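Local coordinates for protein leucine--trna ligase (Agrobacterium radiobacter, PDB 5AH5) that probably joins L-leucine to tRNA(Leu) at the expense of ATP, as a class I aminoacyl-tRNA synthetase, bound in this crystal to tRNA and a leucyl-adenylate analogue, at residues L141-L146 with T437-E442; M111-G116 with V585-F590; G92-K97 with D451-E456; D17-F22 with N733-A738. All blocks are in the same frame, centred on the assembly; numbering follows the deposited sequence.

Contact 1: L141-L146 with T437-E442; sequences LYRKGL and TIPVAE
Tyr142 and Pro439 mark the closest approach of the two backbones, their CA atoms 8.6 Å apart. Residues 141-146 bring helix 128-143 to its end and leave helical geometry at Lys144, with Gly145 N still bonded to Tyr142 O. Residues 437-442 turn a corner at Thr437 and run through the short strand 438-439. The link is made by side chains and one water. The ring of Tyr142 reaches straight across because its CG stands opposite the backbone N (chi1 179°). At its end, Tyr142 OH makes a hydrogen bond to Thr437 OG1 at 2.6 Å, in which either hydroxyl could be the donor. A water doubles this link: it lies 3.0 Å from Tyr142 OH and donates to Thr437 O at 2.7 Å. Beside the hydroxyl pair, Pro439 CG meets the ring edge near its plane, 3.9 Å from Tyr142 CE2. The same CG sits under one face of the Arg143 guanidinium, 3.7 Å from Arg143 NH2, so the proline is wedged between a ring edge and a flat cation carried by adjacent helix residues. Thr437 lies close to the zinc site, its side chain about 8 Å from those of Cys432 and Cys435. Strand 438-439 pairs with strand 425-432, whose Ile429 packs on Tyr142; Trp189 of strand 182-191 meets the Tyr142 ring at a steep angle, and Leu139 of helix 128-143 also touches Pro439.

Contact 2: M111-G116 with V585-F590; sequences MQLGFG and VVVQEF
Leu113, which meets Val587 across this contact, is followed by Gly114, whose carbonyl O is gripped by Arg62 NH2 and, weakly, by Arg596 NH1, a nitrogen that also donates to Leu113 O and so ties two successive carbonyls to helix 592-601. Against helix 583-590 itself the contact is purely apolar and small. Leu113 CD2 touches Val587 CG2 at 3.8 Å, the two side chains lying at a slant to each other. Val587 presents that methyl because CG1 takes the place opposite the backbone N (chi1 169°); CG1 points instead toward Gln112 O, at 4.4 Å. Behind the contact, Leu113 CB rests 3.8 Å above the centre of the Phe115 ring, so the phenylalanine ring backs the leucine. Val51 of helix 48-66 also touches Leu113, and Val595 of helix 592-601 packs on Val587. The chain turns away from the helix axis at Gly114, whose phi is positive (75°) and whose N bonds back to Met111 O at 3.0 Å. Helix 583-590 follows the loop of Lys575, the predicted ATP-binding lysine, in a sequence resembling the KMSKS signature of class I synthetases; the end of helix 95-112 that packs on it is a classic Schellman motif.

Contact 3: G92-K97 with D451-E456; sequences GTHPAK and DHLISE
His94 and Pro95, at the head of helix 95-112, dock on Asp451 and Leu453 in a mixed polar and apolar contact between a helix start and an irregular loop that follows strand 438-439. The backbones come nearest at His94 and Leu453, with CA atoms 8.1 Å apart. The imidazole works at both nitrogens. Its ND1 takes a hydrogen bond from Ala96 N at 3.0 Å, the donor lying near the ring plane (13° out of it), which makes His94 the N-cap of the helix. Across the contact, His94 NE2 gives a weak, strongly bent bond to Asp451 O at 2.8 Å (angle 120°). CG placed opposite the backbone N (chi1 -173°) carries the ring toward the loop while it caps. Pro95 CD lies 3.2 Å above one ring face, toward its rim, and so limits how the imidazole can turn. Pro95 CD also touches Leu453 CD2 at 3.9 Å, and the same methyl lies 4.3 Å from His94 CD2. Trp423 packs on Pro95 and Ala96, and Tyr422 on Leu453. ND1 accepts from Ala96 N and so probably carries no proton, consistent with a neutral ring protonated on NE2; the bent bond to Asp451 O adds little to that inference.

Contact 4: D17-F22 with N733-A738; sequences DEKRIF and NSLVAA
Lys19 and Ile21 provide the apolar contacts with Leu735 and Ala738. The aliphatic part of the lysine does the touching: Lys19 CG lies 3.6 Å from Leu735 CD1, the two chains set at a slant. A chi1 of -73° puts this CG against the leucine methyl, and the bend at chi2 turns the rest of the lysine aside. Two residues on, Ile21 CD1 reaches Ala738 CB at 3.9 Å, where the backbones are nearest (CA atoms of Ile21 and Ala738 6.9 Å apart). Ile21 CG2 rests 3.8 Å above the centre of the Phe22 ring and lies 4.4 Å from Ala737 O, so the isoleucine lies between that ring and the 3-10 turn. The contact joins the end of helix 5-19, in the catalytic part of the chain, to the loop after helix 720-729 in the anticodon-binding domain; Trp12 and Lys15 of the same helix also meet Leu735, and Trp16 meets Ala737. Polar bonds act within each side and set the backbones. Helix 5-19 ends in a Schellman motif at Arg20, with positive phi and Arg20 N bonded to Asp17 O at 2.8 Å. The 3-10 turn 736-738 is closed by Ala738 N to Leu735 O at 3.0 Å, and at its start the Glu724 carboxylate accepts from Val736 N and Ala737 N, one oxygen to each.

Contacts 2 and 3 hold opposite ends of helix 95-112, their centres 32 Å apart, and helix 128-143, which follows in the chain, carries contact 1, centred 29 Å from contact 3. Contacts 2 and 4 are direct neighbours: Phe22 CD1 packs 3.3 Å from Gly116 O. Along the chain contact 4 closes the longest loop and encloses the other three. Contacts 2, 3 and 4 are structural packing away from the known sites. The side chain of Leu113 in contact 2 is about 12 Å from the leucyl-adenylate analogue, and the contact lies about 12 Å from the tRNA at nearest atoms, nearer than the others. Contact 1 borders the zinc site instead, the Pro439 side chain about 10 Å from the metal.

Contact 1: L141-L146 with T437-E442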
# COMPACT_ATOMS: atom_id res chain seq x y z
N LEU B 141 -12.85 -13.55 -16.61
CA LEU B 141 -11.44 -13.57 -17.00
C LEU B 141 -11.05 -14.87 -17.69
O LEU B 141 -10.20 -14.87 -18.60
CB LEU B 141 -10.53 -13.32 -15.78
CG LEU B 141 -10.29 -11.82 -15.44
CD1 LEU B 141 -11.52 -11.03 -15.00
CD2 LEU B 141 -9.23 -11.78 -14.35
N TYR B 142 -11.65 -15.99 -17.25
CA TYR B 142 -11.47 -17.28 -17.94
C TYR B 142 -12.01 -17.25 -19.38
O TYR B 142 -11.26 -17.58 -20.29
CB TYR B 142 -12.13 -18.41 -17.15
CG TYR B 142 -12.02 -19.78 -17.81
CD1 TYR B 142 -10.78 -20.38 -18.09
CD2 TYR B 142 -13.17 -20.47 -18.15
CE1 TYR B 142 -10.70 -21.63 -18.72
CE2 TYR B 142 -13.11 -21.71 -18.76
CZ TYR B 142 -11.89 -22.28 -19.04
OH TYR B 142 -11.93 -23.50 -19.61
N ARG B 143 -13.26 -16.84 -19.59
CA ARG B 143 -13.77 -16.65 -20.99
C ARG B 143 -12.93 -15.74 -21.90
O ARG B 143 -12.81 -16.01 -23.07
CB ARG B 143 -15.20 -16.12 -21.02
CG ARG B 143 -16.20 -17.12 -20.46
CD ARG B 143 -17.65 -16.86 -20.83
NE ARG B 143 -18.48 -18.01 -20.42
CZ ARG B 143 -18.56 -19.19 -21.06
NH1 ARG B 143 -17.88 -19.43 -22.20
NH2 ARG B 143 -19.35 -20.16 -20.58
N LYS B 144 -12.34 -14.68 -21.36
CA LYS B 144 -11.55 -13.76 -22.19
C LYS B 144 -10.09 -14.16 -22.29
O LYS B 144 -9.30 -13.38 -22.81
CB LYS B 144 -11.64 -12.31 -21.67
CG LYS B 144 -13.04 -11.79 -21.40
CD LYS B 144 -13.82 -11.46 -22.66
CE LYS B 144 -15.32 -11.67 -22.47
NZ LYS B 144 -15.93 -10.68 -21.54
N GLY B 145 -9.70 -15.32 -21.77
CA GLY B 145 -8.32 -15.76 -21.88
C GLY B 145 -7.33 -15.17 -20.89
O GLY B 145 -6.17 -15.49 -20.95
N LEU B 146 -7.76 -14.34 -19.94
CA LEU B 146 -6.84 -13.78 -18.93
C LEU B 146 -6.50 -14.80 -17.86
O LEU B 146 -5.38 -14.83 -17.37
CB LEU B 146 -7.42 -12.52 -18.32
CG LEU B 146 -7.41 -11.42 -19.40
CD1 LEU B 146 -8.65 -10.55 -19.30
CD2 LEU B 146 -6.12 -10.63 -19.34
N THR B 437 -12.54 -28.67 -19.37
CA THR B 437 -12.76 -27.76 -18.24
C THR B 437 -13.97 -26.89 -18.58
O THR B 437 -13.98 -26.20 -19.58
CB THR B 437 -11.50 -26.91 -17.90
OG1 THR B 437 -11.30 -25.92 -18.91
CG2 THR B 437 -10.25 -27.79 -17.81
N ILE B 438 -14.99 -26.91 -17.74
CA ILE B 438 -16.23 -26.21 -18.06
C ILE B 438 -16.63 -25.28 -16.94
O ILE B 438 -16.64 -25.69 -15.77
CB ILE B 438 -17.40 -27.22 -18.30
CG1 ILE B 438 -16.99 -28.23 -19.39
CG2 ILE B 438 -18.69 -26.50 -18.69
CD1 ILE B 438 -16.84 -27.64 -20.78
N PRO B 439 -17.03 -24.06 -17.30
CA PRO B 439 -17.53 -23.15 -16.32
C PRO B 439 -18.78 -23.66 -15.64
O PRO B 439 -19.64 -24.21 -16.30
CB PRO B 439 -17.87 -21.87 -17.13
CG PRO B 439 -17.01 -21.94 -18.29
CD PRO B 439 -16.83 -23.40 -18.61
N VAL B 440 -18.87 -23.46 -14.34
CA VAL B 440 -20.12 -23.65 -13.66
C VAL B 440 -21.08 -22.62 -14.27
O VAL B 440 -20.69 -21.47 -14.52
CB VAL B 440 -19.98 -23.41 -12.14
CG1 VAL B 440 -21.31 -23.28 -11.44
CG2 VAL B 440 -19.17 -24.54 -11.51
N ALA B 441 -22.32 -23.02 -14.44
CA ALA B 441 -23.35 -22.14 -14.98
C ALA B 441 -23.69 -21.08 -13.96
O ALA B 441 -23.77 -21.37 -12.77
CB ALA B 441 -24.62 -22.96 -15.32
N GLU B 442 -23.96 -19.88 -14.44
CA GLU B 442 -24.23 -18.74 -13.56
C GLU B 442 -25.34 -19.00 -12.55
O GLU B 442 -25.28 -18.57 -11.39
CB GLU B 442 -24.55 -17.48 -14.40
CG GLU B 442 -24.62 -16.22 -13.54
CD GLU B 442 -24.30 -14.97 -14.32
OE1 GLU B 442 -23.13 -14.80 -14.73
OE2 GLU B 442 -25.23 -14.16 -14.52
O HOH W 1 -14.53 -23.99 -21.03

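Contact 2: M111-G116 with V585-F590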
# COMPACT_ATOMS: atom_id res chain seq x y z
N MET B 111 -14.48 0.22 16.67
CA MET B 111 -15.54 1.05 17.18
C MET B 111 -15.17 1.67 18.51
O MET B 111 -15.45 2.85 18.73
CB MET B 111 -16.88 0.31 17.26
CG MET B 111 -17.39 -0.18 15.93
SD MET B 111 -18.94 -1.18 15.98
CE MET B 111 -18.72 -2.40 17.26
N GLN B 112 -14.50 0.93 19.37
CA GLN B 112 -14.11 1.47 20.67
C GLN B 112 -13.00 2.56 20.58
O GLN B 112 -12.91 3.36 21.47
CB GLN B 112 -13.66 0.38 21.63
CG GLN B 112 -14.87 -0.47 22.07
CD GLN B 112 -14.50 -1.74 22.82
OE1 GLN B 112 -13.34 -1.95 23.17
NE2 GLN B 112 -15.49 -2.60 23.08
N LEU B 113 -12.19 2.50 19.53
CA LEU B 113 -11.23 3.51 19.14
C LEU B 113 -11.85 4.73 18.49
O LEU B 113 -11.16 5.71 18.32
CB LEU B 113 -10.15 2.94 18.23
CG LEU B 113 -9.06 2.27 19.10
CD1 LEU B 113 -8.41 1.14 18.38
CD2 LEU B 113 -7.93 3.27 19.53
N GLY B 114 -13.15 4.70 18.18
CA GLY B 114 -13.82 5.80 17.56
C GLY B 114 -13.47 5.93 16.12
O GLY B 114 -13.56 7.00 15.56
N PHE B 115 -13.07 4.85 15.48
CA PHE B 115 -12.83 4.88 14.08
C PHE B 115 -14.17 4.93 13.29
O PHE B 115 -15.03 4.01 13.37
CB PHE B 115 -11.99 3.67 13.63
CG PHE B 115 -10.55 3.63 14.13
CD1 PHE B 115 -9.86 4.75 14.53
CD2 PHE B 115 -9.89 2.41 14.14
CE1 PHE B 115 -8.52 4.66 14.95
CE2 PHE B 115 -8.58 2.30 14.53
CZ PHE B 115 -7.88 3.44 14.96
N GLY B 116 -14.31 5.96 12.45
CA GLY B 116 -15.58 6.32 11.82
C GLY B 116 -15.74 5.71 10.44
O GLY B 116 -15.64 6.39 9.48
N VAL B 585 -6.20 -2.86 26.49
CA VAL B 585 -5.61 -2.52 27.78
C VAL B 585 -5.18 -1.03 27.74
O VAL B 585 -5.52 -0.25 28.64
CB VAL B 585 -4.46 -3.51 28.13
CG1 VAL B 585 -3.64 -3.03 29.30
CG2 VAL B 585 -5.07 -4.88 28.47
N VAL B 586 -4.58 -0.61 26.63
CA VAL B 586 -4.05 0.77 26.56
C VAL B 586 -5.21 1.79 26.48
O VAL B 586 -5.21 2.78 27.19
CB VAL B 586 -2.99 0.90 25.47
CG1 VAL B 586 -2.32 2.25 25.58
CG2 VAL B 586 -1.94 -0.20 25.67
N VAL B 587 -6.24 1.44 25.70
CA VAL B 587 -7.43 2.28 25.53
C VAL B 587 -8.20 2.39 26.83
O VAL B 587 -8.67 3.47 27.18
CB VAL B 587 -8.29 1.71 24.39
CG1 VAL B 587 -9.66 2.36 24.33
CG2 VAL B 587 -7.56 1.87 23.08
N GLN B 588 -8.27 1.28 27.57
CA GLN B 588 -8.91 1.27 28.86
C GLN B 588 -8.18 2.14 29.89
O GLN B 588 -8.81 2.76 30.77
CB GLN B 588 -8.98 -0.19 29.38
CG GLN B 588 -9.83 -0.40 30.62
CD GLN B 588 -11.33 -0.22 30.36
OE1 GLN B 588 -11.78 -0.22 29.19
NE2 GLN B 588 -12.11 -0.02 31.44
N GLU B 589 -6.86 2.14 29.85
CA GLU B 589 -6.10 2.97 30.80
C GLU B 589 -6.13 4.48 30.45
O GLU B 589 -6.28 5.30 31.32
CB GLU B 589 -4.66 2.49 30.93
CG GLU B 589 -3.77 3.42 31.73
CD GLU B 589 -2.44 2.76 32.13
OE1 GLU B 589 -2.03 1.76 31.50
OE2 GLU B 589 -1.79 3.27 33.08
N PHE B 590 -6.02 4.82 29.18
CA PHE B 590 -5.77 6.21 28.74
C PHE B 590 -6.87 6.87 27.93
O PHE B 590 -6.87 8.09 27.75
CB PHE B 590 -4.51 6.21 27.87
CG PHE B 590 -3.27 5.86 28.63
CD1 PHE B 590 -2.82 6.68 29.64
CD2 PHE B 590 -2.55 4.72 28.34
CE1 PHE B 590 -1.67 6.37 30.37
CE2 PHE B 590 -1.42 4.41 29.05
CZ PHE B 590 -0.97 5.24 30.07

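Contact 3: G92-K97 with D451-E456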
# COMPACT_ATOMS: atom_id res chain seq x y z
N GLY B 92 -7.02 -24.54 16.99
CA GLY B 92 -7.86 -25.77 17.01
C GLY B 92 -9.33 -25.59 16.61
O GLY B 92 -10.11 -26.48 16.88
N THR B 93 -9.73 -24.46 16.03
CA THR B 93 -11.14 -24.23 15.65
C THR B 93 -11.33 -24.23 14.18
O THR B 93 -10.37 -24.06 13.40
CB THR B 93 -11.72 -22.99 16.30
OG1 THR B 93 -10.86 -21.87 16.04
CG2 THR B 93 -11.85 -23.18 17.72
N HIS B 94 -12.56 -24.47 13.73
CA HIS B 94 -12.84 -24.39 12.26
C HIS B 94 -12.56 -22.89 11.83
O HIS B 94 -12.85 -21.98 12.60
CB HIS B 94 -14.34 -24.74 12.02
CG HIS B 94 -14.71 -24.87 10.57
ND1 HIS B 94 -14.89 -23.78 9.76
CD2 HIS B 94 -14.99 -25.96 9.80
CE1 HIS B 94 -15.24 -24.17 8.55
NE2 HIS B 94 -15.29 -25.49 8.54
N PRO B 95 -11.98 -22.67 10.65
CA PRO B 95 -11.64 -21.31 10.23
C PRO B 95 -12.83 -20.39 10.01
O PRO B 95 -12.61 -19.21 10.10
CB PRO B 95 -10.92 -21.49 8.92
CG PRO B 95 -11.33 -22.86 8.43
CD PRO B 95 -11.54 -23.67 9.66
N ALA B 96 -14.05 -20.91 9.72
CA ALA B 96 -15.24 -20.10 9.70
C ALA B 96 -15.57 -19.52 11.03
O ALA B 96 -15.92 -18.31 11.12
CB ALA B 96 -16.49 -20.85 9.12
N LYS B 97 -15.50 -20.34 12.06
CA LYS B 97 -15.75 -19.90 13.41
C LYS B 97 -14.59 -18.95 13.89
O LYS B 97 -14.80 -17.97 14.63
CB LYS B 97 -15.83 -21.13 14.31
CG LYS B 97 -16.85 -22.19 13.91
CD LYS B 97 -18.16 -22.01 14.67
CE LYS B 97 -19.00 -23.28 14.53
NZ LYS B 97 -19.79 -23.54 15.77
N ASP B 451 -19.36 -27.36 4.69
CA ASP B 451 -19.11 -26.98 6.07
C ASP B 451 -18.02 -27.76 6.80
O ASP B 451 -17.39 -27.18 7.70
CB ASP B 451 -20.36 -27.07 6.93
CG ASP B 451 -21.28 -25.86 6.75
OD1 ASP B 451 -21.16 -25.21 5.71
OD2 ASP B 451 -22.13 -25.62 7.62
N HIS B 452 -17.81 -29.03 6.45
CA HIS B 452 -16.87 -29.90 7.17
C HIS B 452 -15.63 -29.94 6.38
O HIS B 452 -15.65 -29.85 5.18
CB HIS B 452 -17.46 -31.30 7.48
CG HIS B 452 -18.54 -31.24 8.51
ND1 HIS B 452 -19.88 -31.33 8.20
CD2 HIS B 452 -18.48 -30.96 9.84
CE1 HIS B 452 -20.60 -31.18 9.30
NE2 HIS B 452 -19.78 -30.94 10.30
N LEU B 453 -14.51 -29.95 7.08
CA LEU B 453 -13.23 -29.99 6.43
C LEU B 453 -12.62 -31.34 6.77
O LEU B 453 -12.78 -31.84 7.86
CB LEU B 453 -12.38 -28.77 6.86
CG LEU B 453 -11.42 -28.81 8.02
CD1 LEU B 453 -10.13 -29.55 7.63
CD2 LEU B 453 -11.12 -27.36 8.41
N ILE B 454 -11.97 -31.95 5.81
CA ILE B 454 -11.33 -33.25 6.03
C ILE B 454 -9.80 -32.99 6.13
O ILE B 454 -9.18 -32.65 5.16
CB ILE B 454 -11.71 -34.22 4.87
CG1 ILE B 454 -13.24 -34.36 4.79
CG2 ILE B 454 -11.07 -35.62 5.03
CD1 ILE B 454 -13.69 -34.85 3.45
N SER B 455 -9.22 -33.22 7.29
CA SER B 455 -7.88 -32.74 7.60
C SER B 455 -6.79 -33.77 7.31
O SER B 455 -5.61 -33.52 7.54
CB SER B 455 -7.80 -32.34 9.09
OG SER B 455 -8.28 -33.43 9.92
N GLU B 456 -7.14 -34.93 6.79
CA GLU B 456 -6.10 -35.88 6.40
C GLU B 456 -6.52 -36.62 5.19
O GLU B 456 -7.72 -36.75 4.93
CB GLU B 456 -5.80 -36.85 7.53
CG GLU B 456 -6.99 -37.64 8.04
CD GLU B 456 -7.98 -36.74 8.73
OE1 GLU B 456 -7.52 -36.01 9.65
OE2 GLU B 456 -9.19 -36.76 8.34

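Contact 4: D17-F22 with N733-A738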
# COMPACT_ATOMS: atom_id res chain seq x y z
N ASP B 17 -22.69 7.85 15.59
CA ASP B 17 -23.53 6.78 14.98
C ASP B 17 -24.92 7.35 14.69
O ASP B 17 -25.35 7.38 13.54
CB ASP B 17 -23.69 5.53 15.89
CG ASP B 17 -22.37 4.77 16.14
OD1 ASP B 17 -21.52 4.73 15.23
OD2 ASP B 17 -22.19 4.15 17.25
N GLU B 18 -25.58 7.88 15.71
CA GLU B 18 -26.95 8.30 15.53
C GLU B 18 -27.12 9.44 14.57
O GLU B 18 -28.10 9.44 13.81
CB GLU B 18 -27.77 8.37 16.84
CG GLU B 18 -27.41 9.35 17.91
CD GLU B 18 -27.90 8.90 19.31
OE1 GLU B 18 -28.30 7.70 19.45
OE2 GLU B 18 -27.84 9.71 20.29
N LYS B 19 -26.13 10.33 14.45
CA LYS B 19 -26.19 11.36 13.39
C LYS B 19 -25.75 10.88 12.04
O LYS B 19 -25.85 11.62 11.09
CB LYS B 19 -25.35 12.61 13.75
CG LYS B 19 -25.99 13.46 14.83
CD LYS B 19 -27.01 14.46 14.26
CE LYS B 19 -27.88 15.07 15.37
NZ LYS B 19 -28.54 14.04 16.22
N ARG B 20 -25.28 9.63 11.93
CA ARG B 20 -24.84 9.10 10.61
C ARG B 20 -23.71 9.86 9.98
O ARG B 20 -23.52 9.81 8.75
CB ARG B 20 -26.00 8.95 9.58
CG ARG B 20 -27.32 8.39 10.13
CD ARG B 20 -27.12 7.05 10.88
NE ARG B 20 -26.68 6.01 9.99
CZ ARG B 20 -25.94 4.93 10.29
NH1 ARG B 20 -25.48 4.65 11.51
NH2 ARG B 20 -25.67 4.11 9.31
N ILE B 21 -22.87 10.46 10.81
CA ILE B 21 -21.72 11.25 10.33
C ILE B 21 -20.88 10.48 9.36
O ILE B 21 -20.54 10.98 8.31
CB ILE B 21 -20.78 11.76 11.52
CG1 ILE B 21 -21.48 12.72 12.47
CG2 ILE B 21 -19.57 12.50 10.99
CD1 ILE B 21 -22.37 13.72 11.81
N PHE B 22 -20.60 9.21 9.65
CA PHE B 22 -19.67 8.39 8.83
C PHE B 22 -20.29 7.46 7.75
O PHE B 22 -19.59 6.83 7.00
CB PHE B 22 -18.81 7.58 9.80
CG PHE B 22 -18.05 8.48 10.73
CD1 PHE B 22 -17.10 9.31 10.21
CD2 PHE B 22 -18.39 8.59 12.05
CE1 PHE B 22 -16.43 10.23 11.04
CE2 PHE B 22 -17.71 9.47 12.91
CZ PHE B 22 -16.76 10.32 12.39
N ASN B 733 -24.53 22.88 21.06
CA ASN B 733 -25.55 21.83 20.99
C ASN B 733 -25.28 20.80 19.91
O ASN B 733 -25.74 19.67 20.01
CB ASN B 733 -26.93 22.44 20.69
CG ASN B 733 -27.45 23.30 21.82
OD1 ASN B 733 -27.24 23.00 23.02
ND2 ASN B 733 -28.13 24.38 21.46
N SER B 734 -24.63 21.26 18.85
CA SER B 734 -24.22 20.45 17.71
C SER B 734 -23.02 19.54 18.07
O SER B 734 -22.43 19.66 19.13
CB SER B 734 -23.83 21.38 16.57
OG SER B 734 -22.66 22.14 16.93
N LEU B 735 -22.69 18.61 17.18
CA LEU B 735 -21.47 17.80 17.33
C LEU B 735 -20.40 18.53 16.56
O LEU B 735 -20.65 18.92 15.44
CB LEU B 735 -21.69 16.40 16.75
CG LEU B 735 -22.65 15.48 17.52
CD1 LEU B 735 -23.01 14.25 16.70
CD2 LEU B 735 -22.03 15.07 18.85
N VAL B 736 -19.20 18.69 17.13
CA VAL B 736 -18.13 19.37 16.41
C VAL B 736 -17.78 18.60 15.18
O VAL B 736 -17.32 19.20 14.20
CB VAL B 736 -16.70 19.44 17.09
CG1 VAL B 736 -16.13 20.82 16.88
CG2 VAL B 736 -16.59 18.96 18.51
N ALA B 737 -17.91 17.27 15.24
CA ALA B 737 -17.62 16.42 14.07
C ALA B 737 -18.49 16.80 12.87
O ALA B 737 -18.03 16.61 11.72
CB ALA B 737 -17.74 14.90 14.42
N ALA B 738 -19.69 17.36 13.10
CA ALA B 738 -20.57 17.81 12.01
C ALA B 738 -20.43 19.29 11.69
O ALA B 738 -21.14 19.76 10.85
CB ALA B 738 -22.02 17.54 12.33